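Local structure of thioredoxin reductase (Streptococcus pyogenes, 5UWY) at residues 20-25 and 70-75; 82-86 and 244-249; 103-107 and 299-303. The protein probably catalyses the NADPH-dependent reduction of thioredoxin, passing electrons through its bound FAD and a pair of cysteines. Residues are numbered along the deposited sequence.

All three contacts belong to the FAD-binding fold. Interaction 1 is the most buried, a hydrophobic joint between helix 14-25 and the end of helix 59-71 with the turn after it, at the subunit interface, which the helix of interaction 3 also reaches. Interaction 3, about 14 Å away between centres, sets helix 285-304 on strand 105-108, again by apolar packing, and is partly buried. Interaction 2, partly exposed, joins a loop to strand 84-87; a weak backbone bond, charged side chains too far apart for a salt bridge, and the adenine of FAD make it more polar. V106 CG1 of interaction 3 touches I85 CD1 of interaction 2 at 4.2 Å.

Interaction 1: residues 20-25 and 70-75; sequences ALYAAR and LEKFNV
Residues 20-25 form the last turn and a half of helix 14-25, regular in phi/psi and tied by A24 N to A20 O and R25 N to L21 O, both 2.9 Å. Helix 59-71 runs out at 70-75. A type I turn spans E71-N74, and N74 has left-handed backbone angles (68/29). The bonds F73 N to L70 O (2.8 Å), N74 N to E71 O (3.2 Å) and V75 N to L70 O (3.4 Å) give a Schellman pattern whose outer bond is weak, after which V75 is extended. The register pairs L21 with L70 (CA-CA 6.0 Å) and A24 with F73 (5.8 Å). Apolar packing supplies most of the contact. L70 (m,t) brings CD2 to 3.8 Å from L21 CB, while A24 CB touches F73 O (3.4 Å), F73 CB (3.9 Å) and V75 CG2 (3.6 Å); A20 CB lies 4.1 Å from V75 CG1. This is the helical layer of a Rossmann-type FAD-binding fold: helix 14-25 follows the probable GxGxxG turn, helix 59-71 leads into strand 76-79, and A20, A24 and V75 also rest on strand 30-34. Aromatic contacts centre on F73 (chi1 m). R25 CG stands over one ring face, 4.2 Å from the centroid and 27° off the normal, a CH-pi contact, with R25 CD 3.7 Å from F73 CZ. L21 (t,p) sets CD1 3.5 Å from F73 CE2. The guanidinium of the extended R25 (t,t,t) is bonded across the subunit boundary, NH1 to C136 O of the second subunit, with a cation-pi contact to F140 of that subunit.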
loop_
_atom_site.group_PDB
_atom_site.type_symbol
_atom_site.label_atom_id
_atom_site.label_comp_id
_atom_site.label_asym_id
_atom_site.label_seq_id
_atom_site.Cartn_x
_atom_site.Cartn_y
_atom_site.Cartn_z
ATOM N N ALA A 20 4.123 1.448 12.521
ATOM C CA ALA A 20 4.243 2.233 13.746
ATOM C C ALA A 20 3.237 3.372 13.768
ATOM O O ALA A 20 2.646 3.669 14.813
ATOM C CB ALA A 20 5.662 2.778 13.886
ATOM N N LEU A 21 3.036 4.022 12.622
ATOM C CA LEU A 21 2.066 5.107 12.538
ATOM C C LEU A 21 0.668 4.615 12.888
ATOM O O LEU A 21 -0.005 5.183 13.755
ATOM C CB LEU A 21 2.093 5.711 11.135
ATOM C CG LEU A 21 1.069 6.795 10.808
ATOM C CD1 LEU A 21 1.396 8.080 11.550
ATOM C CD2 LEU A 21 1.010 7.030 9.306
ATOM N N TYR A 22 0.218 3.546 12.228
ATOM C CA TYR A 22 -1.134 3.056 12.472
ATOM C C TYR A 22 -1.279 2.515 13.889
ATOM O O TYR A 22 -2.242 2.842 14.591
ATOM C CB TYR A 22 -1.499 1.986 11.445
ATOM C CG TYR A 22 -2.121 2.546 10.187
ATOM C CD1 TYR A 22 -1.332 3.063 9.169
ATOM C CD2 TYR A 22 -3.500 2.568 10.024
ATOM C CE1 TYR A 22 -1.899 3.578 8.021
ATOM C CE2 TYR A 22 -4.076 3.083 8.879
ATOM C CZ TYR A 22 -3.271 3.586 7.881
ATOM O OH TYR A 22 -3.840 4.099 6.738
ATOM N N ALA A 23 -0.326 1.690 14.328
ATOM C CA ALA A 23 -0.423 1.070 15.645
ATOM C C ALA A 23 -0.426 2.117 16.751
ATOM O O ALA A 23 -1.247 2.062 17.673
ATOM C CB ALA A 23 0.728 0.085 15.844
ATOM N N ALA A 24 0.494 3.082 16.675
ATOM C CA ALA A 24 0.562 4.120 17.698
ATOM C C ALA A 24 -0.660 5.026 17.645
ATOM O O ALA A 24 -1.198 5.413 18.689
ATOM C CB ALA A 24 1.842 4.936 17.536
ATOM N N ARG A 25 -1.112 5.374 16.436
ATOM C CA ARG A 25 -2.304 6.204 16.301
ATOM C C ARG A 25 -3.512 5.563 16.971
ATOM O O ARG A 25 -4.418 6.271 17.422
ATOM C CB ARG A 25 -2.594 6.472 14.823
ATOM C CG ARG A 25 -3.526 7.641 14.574
ATOM C CD ARG A 25 -3.384 8.161 13.155
ATOM N NE ARG A 25 -4.235 9.323 12.911
ATOM C CZ ARG A 25 -5.500 9.252 12.516
ATOM N NH1 ARG A 25 -6.072 8.071 12.314
ATOM N NH2 ARG A 25 -6.198 10.362 12.322
ATOM N N LEU A 70 5.878 10.502 13.530
ATOM C CA LEU A 70 5.784 9.442 14.529
ATOM C C LEU A 70 5.980 9.973 15.943
ATOM O O LEU A 70 5.337 9.484 16.881
ATOM C CB LEU A 70 6.804 8.340 14.242
ATOM C CG LEU A 70 6.636 7.586 12.928
ATOM C CD1 LEU A 70 7.633 6.445 12.857
ATOM C CD2 LEU A 70 5.212 7.076 12.793
ATOM N N GLU A 71 6.868 10.957 16.119
ATOM C CA GLU A 71 7.094 11.524 17.446
ATOM C C GLU A 71 5.801 12.073 18.038
ATOM O O GLU A 71 5.554 11.942 19.243
ATOM C CB GLU A 71 8.161 12.619 17.376
ATOM N N LYS A 72 4.958 12.677 17.198
ATOM C CA LYS A 72 3.655 13.153 17.646
ATOM C C LYS A 72 2.820 12.037 18.264
ATOM O O LYS A 72 2.032 12.287 19.183
ATOM C CB LYS A 72 2.921 13.795 16.463
ATOM C CG LYS A 72 1.408 13.773 16.546
ATOM C CD LYS A 72 0.787 14.112 15.198
ATOM C CE LYS A 72 1.393 13.260 14.093
ATOM N NZ LYS A 72 1.440 13.940 12.777
ATOM N N PHE A 73 2.997 10.797 17.801
ATOM C CA PHE A 73 2.192 9.666 18.248
ATOM C C PHE A 73 2.909 8.765 19.252
ATOM O O PHE A 73 2.486 7.621 19.456
ATOM C CB PHE A 73 1.735 8.824 17.057
ATOM C CG PHE A 73 0.730 9.505 16.170
ATOM C CD1 PHE A 73 -0.472 9.956 16.687
ATOM C CD2 PHE A 73 0.967 9.646 14.811
ATOM C CE1 PHE A 73 -1.407 10.568 15.874
ATOM C CE2 PHE A 73 0.027 10.251 13.990
ATOM C CZ PHE A 73 -1.157 10.716 14.525
ATOM N N ASN A 74 3.995 9.244 19.864
ATOM C CA ASN A 74 4.660 8.545 20.976
ATOM C C ASN A 74 5.326 7.241 20.551
ATOM O O ASN A 74 5.476 6.318 21.356
ATOM C CB ASN A 74 3.685 8.271 22.125
ATOM C CG ASN A 74 3.752 9.326 23.190
ATOM O OD1 ASN A 74 3.101 10.364 23.092
ATOM N ND2 ASN A 74 4.536 9.063 24.229
ATOM N N VAL A 75 5.766 7.156 19.302
ATOM C CA VAL A 75 6.542 5.998 18.880
ATOM C C VAL A 75 7.929 6.110 19.491
ATOM O O VAL A 75 8.642 7.091 19.259
ATOM C CB VAL A 75 6.623 5.915 17.354
ATOM C CG1 VAL A 75 7.507 4.743 16.939
ATOM C CG2 VAL A 75 5.229 5.780 16.760
#

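Interaction 2: residues 82-86 and 244-249; sequences VQKIE and GMVKDL. With FAD (flavin-adenine dinucleotide), chain B.
V82 and Q83 lead in irregular conformation (phi/psi -71/126 and -99/-31) into the extended residues K84-E86, which run into strand 84-87, and the loop 244-249 passes alongside, with helical angles at 247-249 and L249 N bonded to V246 O at 3.3 Å. K84 lies nearest M245 (CA-CA 4.4 Å), I85 nearest V246 (6.2 Å). One hydrogen bond joins the segments, I85 N to M245 O, weak at 3.3 Å and 134°. M245 CA also makes a CA-H...O contact with Q83 O (3.4 Å, 130°). Q83 and K84 bond through their backbones to L95 and E86 to C93, in the antiparallel sheet. E86 OE1 is hydrogen-bonded to a residue adjoining one of the segments, but E86 OE2 sits 3.8 Å from the like-charged D248 OD2, and K84 NZ stays 4.4 Å from D248 OD1, beyond a salt bridge. Selenomethionine M245 (p,m,m) places CG 3.7 Å from V82 CG1 and 4.1 Å from I85 CD1. Separately, I85 O makes a close van der Waals contact with L249 CD1 at 3.1 Å. V82 spends its backbone groups on the cofactor: V82 N donates to FAD N1A (3.1 Å, 161°), and FAD N6A donates weakly to V82 O (3.3 Å, 150°), with M245 CE 3.9 Å from FAD N6A. Reading N1A and N6A of the adenine with the N and O of one residue is characteristic of the adenine site in FAD-binding Rossmann-type domains.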
loop_
_atom_site.group_PDB
_atom_site.type_symbol
_atom_site.label_atom_id
_atom_site.label_comp_id
_atom_site.label_asym_id
_atom_site.label_seq_id
_atom_site.Cartn_x
_atom_site.Cartn_y
_atom_site.Cartn_z
ATOM N N VAL A 82 18.836 -6.683 16.230
ATOM C CA VAL A 82 18.128 -7.822 16.801
ATOM C C VAL A 82 18.832 -9.109 16.397
ATOM O O VAL A 82 19.063 -9.368 15.209
ATOM C CB VAL A 82 16.661 -7.822 16.359
ATOM C CG1 VAL A 82 15.936 -9.050 16.901
ATOM C CG2 VAL A 82 15.973 -6.555 16.826
ATOM N N GLN A 83 19.186 -9.922 17.390
ATOM C CA GLN A 83 19.812 -11.214 17.148
ATOM C C GLN A 83 18.833 -12.372 17.222
ATOM O O GLN A 83 19.022 -13.371 16.520
ATOM C CB GLN A 83 20.945 -11.459 18.149
ATOM C CG GLN A 83 22.333 -11.204 17.592
ATOM C CD GLN A 83 22.728 -9.746 17.683
ATOM O OE1 GLN A 83 22.356 -9.051 18.628
ATOM N NE2 GLN A 83 23.486 -9.273 16.698
ATOM N N LYS A 84 17.792 -12.267 18.045
ATOM C CA LYS A 84 16.858 -13.370 18.198
ATOM C C LYS A 84 15.520 -12.813 18.672
ATOM O O LYS A 84 15.471 -11.846 19.439
ATOM C CB LYS A 84 17.381 -14.420 19.193
ATOM C CG LYS A 84 16.752 -15.809 19.026
ATOM C CD LYS A 84 17.055 -16.721 20.210
ATOM C CE LYS A 84 16.581 -18.149 19.964
ATOM N NZ LYS A 84 16.868 -19.026 21.136
ATOM N N ILE A 85 14.435 -13.415 18.185
ATOM C CA ILE A 85 13.079 -13.134 18.656
ATOM C C ILE A 85 12.469 -14.467 19.060
ATOM O O ILE A 85 12.332 -15.361 18.219
ATOM C CB ILE A 85 12.211 -12.451 17.581
ATOM C CG1 ILE A 85 12.659 -11.012 17.339
ATOM C CG2 ILE A 85 10.735 -12.492 17.967
ATOM C CD1 ILE A 85 12.313 -10.494 15.954
ATOM N N GLU A 86 12.119 -14.620 20.332
ATOM C CA GLU A 86 11.561 -15.888 20.782
ATOM C C GLU A 86 10.131 -15.717 21.270
ATOM O O GLU A 86 9.753 -14.672 21.807
ATOM C CB GLU A 86 12.410 -16.537 21.877
ATOM C CG GLU A 86 13.468 -17.448 21.305
ATOM C CD GLU A 86 12.928 -18.301 20.163
ATOM O OE1 GLU A 86 11.912 -18.998 20.346
ATOM O OE2 GLU A 86 13.501 -18.223 19.058
ATOM N N GLY A 244 18.028 -13.501 9.681
ATOM C CA GLY A 244 18.904 -14.261 10.552
ATOM C C GLY A 244 18.372 -14.389 11.963
ATOM O O GLY A 244 18.674 -15.363 12.658
HETATM N N MSE A 245 17.567 -13.428 12.405
HETATM C CA MSE A 245 17.088 -13.420 13.782
HETATM C C MSE A 245 15.735 -14.113 13.954
HETATM O O MSE A 245 15.095 -13.979 14.998
HETATM C CB MSE A 245 17.022 -11.981 14.321
HETATM C CG MSE A 245 15.831 -11.122 13.880
HETATM SE SE MSE A 245 15.276 -11.255 12.017
HETATM C CE MSE A 245 16.758 -10.296 11.200
ATOM N N VAL A 246 15.304 -14.865 12.941
ATOM C CA VAL A 246 14.068 -15.636 13.034
ATOM C C VAL A 246 14.275 -17.032 12.462
ATOM O O VAL A 246 13.314 -17.695 12.057
ATOM C CB VAL A 246 12.900 -14.928 12.321
ATOM C CG1 VAL A 246 12.509 -13.676 13.073
ATOM C CG2 VAL A 246 13.265 -14.607 10.878
ATOM N N LYS A 247 15.530 -17.486 12.424
ATOM C CA LYS A 247 15.808 -18.833 11.935
ATOM C C LYS A 247 15.147 -19.889 12.811
ATOM O O LYS A 247 14.728 -20.939 12.310
ATOM C CB LYS A 247 17.317 -19.071 11.874
ATOM N N ASP A 248 15.026 -19.618 14.113
ATOM C CA ASP A 248 14.502 -20.587 15.068
ATOM C C ASP A 248 13.000 -20.805 14.938
ATOM O O ASP A 248 12.485 -21.777 15.500
ATOM C CB ASP A 248 14.813 -20.126 16.492
ATOM C CG ASP A 248 16.183 -19.490 16.614
ATOM O OD1 ASP A 248 17.156 -20.214 16.908
ATOM O OD2 ASP A 248 16.283 -18.261 16.402
ATOM N N LEU A 249 12.293 -19.943 14.210
ATOM C CA LEU A 249 10.843 -19.859 14.314
ATOM C C LEU A 249 10.102 -20.582 13.197
ATOM O O LEU A 249 8.878 -20.719 13.285
ATOM C CB LEU A 249 10.406 -18.388 14.351
ATOM C CG LEU A 249 10.721 -17.578 15.615
ATOM C CD1 LEU A 249 12.209 -17.272 15.743
ATOM C CD2 LEU A 249 9.910 -16.289 15.646
HETATM P PA FAD B . 13.752 -1.866 4.203
HETATM O O1A FAD B . 13.470 -0.415 4.059
HETATM O O2A FAD B . 14.879 -2.428 3.330
HETATM O O5B FAD B . 14.082 -2.227 5.682
HETATM C C5B FAD B . 15.447 -2.334 6.134
HETATM C C4B FAD B . 15.552 -1.812 7.540
HETATM O O4B FAD B . 15.677 -2.927 8.456
HETATM C C3B FAD B . 16.752 -0.895 7.795
HETATM O O3B FAD B . 16.369 0.278 8.507
HETATM C C2B FAD B . 17.705 -1.784 8.598
HETATM O O2B FAD B . 18.514 -1.006 9.475
HETATM C C1B FAD B . 16.705 -2.640 9.372
HETATM N N9A FAD B . 17.241 -3.896 9.897
HETATM C C8A FAD B . 17.595 -5.020 9.195
HETATM N N7A FAD B . 18.046 -6.002 9.941
HETATM C C5A FAD B . 17.979 -5.487 11.225
HETATM C C6A FAD B . 18.312 -6.032 12.482
HETATM N N6A FAD B . 18.798 -7.263 12.650
HETATM N N1A FAD B . 18.124 -5.250 13.571
HETATM C C2A FAD B . 17.637 -4.018 13.405
HETATM N N3A FAD B . 17.287 -3.403 12.275
HETATM C C4A FAD B . 17.485 -4.197 11.216
HETATM N N1 FAD B . 11.517 2.115 -3.906
HETATM C C2 FAD B . 10.576 2.739 -4.673
HETATM O O2 FAD B . 9.390 2.802 -4.326
HETATM N N3 FAD B . 10.949 3.326 -5.871
HETATM C C4 FAD B . 12.220 3.346 -6.404
HETATM O O4 FAD B . 12.430 3.900 -7.482
HETATM C C4X FAD B . 13.212 2.676 -5.585
HETATM N N5 FAD B . 14.442 2.645 -6.015
HETATM C C5X FAD B . 15.390 2.004 -5.235
HETATM C C6 FAD B . 16.708 1.967 -5.685
HETATM C C7 FAD B . 17.701 1.340 -4.942
HETATM C C7M FAD B . 19.115 1.320 -5.462
HETATM C C8 FAD B . 17.372 0.733 -3.718
HETATM C C8M FAD B . 18.423 0.046 -2.888
HETATM C C9 FAD B . 16.055 0.769 -3.265
HETATM C C9A FAD B . 15.065 1.398 -4.012
HETATM N N10 FAD B . 13.717 1.439 -3.591
HETATM C C10 FAD B . 12.765 2.086 -4.350
HETATM C "C1'" FAD B . 13.313 0.856 -2.298
HETATM C "C2'" FAD B . 12.641 -0.508 -2.412
HETATM O "O2'" FAD B . 11.239 -0.366 -2.650
HETATM C "C3'" FAD B . 12.838 -1.270 -1.101
HETATM O "O3'" FAD B . 12.541 -2.638 -1.349
HETATM C "C4'" FAD B . 12.000 -0.792 0.092
HETATM O "O4'" FAD B . 12.548 0.421 0.608
HETATM C "C5'" FAD B . 11.934 -1.829 1.196
HETATM O "O5'" FAD B . 11.146 -1.317 2.292
HETATM P P FAD B . 10.983 -2.134 3.635
HETATM O O1P FAD B . 10.069 -3.336 3.384
HETATM O O2P FAD B . 10.553 -1.291 4.779
HETATM O O3P FAD B . 12.443 -2.707 3.898
#

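Interaction 3: residues 103-107 and 299-303; sequences AKTVI and VYHYL
In the Rossmann-type FAD-binding fold, a helix packs along the central parallel sheet: here residues 299-303 of helix 285-304 run nearly antiparallel to 105-107 of strand 105-108, axes 10.3 Å apart at closest and 158° between directions. The chain turns a corner at K104 (-78/-28) before extending through T105-I107. T105-V299 (CA-CA 7.0 Å) and K104-L303 (7.9 Å) are the nearest pairs. T105, chi1 p, points its CB at the helix. Its OG1 is bonded to D6 O and T7 OG1 and lies 3.7 Å from V299 CG1, while its CG2 is 3.8 Å from Y302 CD2 and 4.2 Å from L303 CD2. V299 (chi1 165°, t) and Y302 (chi1 t) also face the strand. L303 (m,t) lays CD2 3.8 Å from K104 CB, against the aliphatic part of the lysine. I107 (m,t) starts sideways but extends so that its CD1 reaches V299 CG2 at 3.7 Å.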
loop_
_atom_site.group_PDB
_atom_site.type_symbol
_atom_site.label_atom_id
_atom_site.label_comp_id
_atom_site.label_asym_id
_atom_site.label_seq_id
_atom_site.Cartn_x
_atom_site.Cartn_y
_atom_site.Cartn_z
ATOM N N ALA A 103 7.329 -7.830 24.331
ATOM C CA ALA A 103 6.169 -7.226 23.693
ATOM C C ALA A 103 5.097 -8.279 23.498
ATOM O O ALA A 103 5.376 -9.480 23.433
ATOM C CB ALA A 103 6.515 -6.593 22.343
ATOM N N LYS A 104 3.857 -7.805 23.399
ATOM C CA LYS A 104 2.748 -8.695 23.087
ATOM C C LYS A 104 2.700 -9.031 21.602
ATOM O O LYS A 104 2.209 -10.104 21.231
ATOM C CB LYS A 104 1.424 -8.067 23.531
ATOM C CG LYS A 104 1.525 -7.246 24.808
ATOM C CD LYS A 104 0.167 -6.714 25.234
ATOM C CE LYS A 104 0.083 -6.563 26.746
ATOM N NZ LYS A 104 -1.221 -7.052 27.276
ATOM N N THR A 105 3.197 -8.137 20.741
ATOM C CA THR A 105 3.263 -8.384 19.307
ATOM C C THR A 105 4.600 -7.917 18.749
ATOM O O THR A 105 5.150 -6.888 19.170
ATOM C CB THR A 105 2.129 -7.684 18.535
ATOM O OG1 THR A 105 2.286 -6.261 18.622
ATOM C CG2 THR A 105 0.760 -8.089 19.065
ATOM N N VAL A 106 5.100 -8.681 17.782
ATOM C CA VAL A 106 6.296 -8.351 17.018
ATOM C C VAL A 106 5.889 -8.192 15.559
ATOM O O VAL A 106 5.208 -9.061 15.004
ATOM C CB VAL A 106 7.379 -9.437 17.169
ATOM C CG1 VAL A 106 8.285 -9.478 15.946
ATOM C CG2 VAL A 106 8.184 -9.212 18.433
ATOM N N ILE A 107 6.288 -7.081 14.946
ATOM C CA ILE A 107 6.119 -6.878 13.511
ATOM C C ILE A 107 7.507 -6.845 12.887
ATOM O O ILE A 107 8.330 -5.989 13.229
ATOM C CB ILE A 107 5.337 -5.595 13.193
ATOM C CG1 ILE A 107 4.066 -5.515 14.039
ATOM C CG2 ILE A 107 4.972 -5.555 11.720
ATOM C CD1 ILE A 107 3.177 -4.346 13.679
ATOM N N VAL A 299 -2.711 -5.308 14.735
ATOM C CA VAL A 299 -2.245 -5.443 16.114
ATOM C C VAL A 299 -3.387 -5.194 17.092
ATOM O O VAL A 299 -3.585 -5.956 18.048
ATOM C CB VAL A 299 -1.063 -4.496 16.378
ATOM C CG1 VAL A 299 -0.826 -4.368 17.868
ATOM C CG2 VAL A 299 0.181 -5.014 15.692
ATOM N N TYR A 300 -4.165 -4.130 16.861
ATOM C CA TYR A 300 -5.267 -3.827 17.767
ATOM C C TYR A 300 -6.270 -4.969 17.828
ATOM O O TYR A 300 -6.758 -5.315 18.908
ATOM C CB TYR A 300 -5.980 -2.540 17.357
ATOM C CG TYR A 300 -7.303 -2.383 18.075
ATOM C CD1 TYR A 300 -7.344 -2.021 19.416
ATOM C CD2 TYR A 300 -8.508 -2.633 17.427
ATOM C CE1 TYR A 300 -8.543 -1.894 20.087
ATOM C CE2 TYR A 300 -9.714 -2.510 18.092
ATOM C CZ TYR A 300 -9.725 -2.139 19.423
ATOM O OH TYR A 300 -10.917 -2.012 20.096
ATOM N N HIS A 301 -6.608 -5.556 16.678
ATOM C CA HIS A 301 -7.577 -6.650 16.663
ATOM C C HIS A 301 -7.052 -7.852 17.439
ATOM O O HIS A 301 -7.762 -8.426 18.280
ATOM C CB HIS A 301 -7.908 -7.034 15.219
ATOM C CG HIS A 301 -9.116 -7.908 15.085
ATOM N ND1 HIS A 301 -9.080 -9.137 14.460
ATOM C CD2 HIS A 301 -10.395 -7.730 15.494
ATOM C CE1 HIS A 301 -10.286 -9.677 14.489
ATOM N NE2 HIS A 301 -11.101 -8.845 15.111
ATOM N N TYR A 302 -5.799 -8.238 17.178
ATOM C CA TYR A 302 -5.205 -9.355 17.906
ATOM C C TYR A 302 -5.205 -9.100 19.410
ATOM O O TYR A 302 -5.504 -10.004 20.199
ATOM C CB TYR A 302 -3.783 -9.619 17.403
ATOM C CG TYR A 302 -3.077 -10.754 18.118
ATOM C CD1 TYR A 302 -3.303 -12.076 17.755
ATOM C CD2 TYR A 302 -2.185 -10.502 19.154
ATOM C CE1 TYR A 302 -2.662 -13.116 18.406
ATOM C CE2 TYR A 302 -1.541 -11.535 19.811
ATOM C CZ TYR A 302 -1.782 -12.840 19.432
ATOM O OH TYR A 302 -1.142 -13.873 20.082
ATOM N N LEU A 303 -4.886 -7.871 19.827
ATOM C CA LEU A 303 -4.869 -7.565 21.255
ATOM C C LEU A 303 -6.273 -7.577 21.847
ATOM O O LEU A 303 -6.474 -8.050 22.970
ATOM C CB LEU A 303 -4.203 -6.211 21.503
ATOM C CG LEU A 303 -2.693 -6.123 21.283
ATOM C CD1 LEU A 303 -2.191 -4.717 21.574
ATOM C CD2 LEU A 303 -1.970 -7.150 22.141
#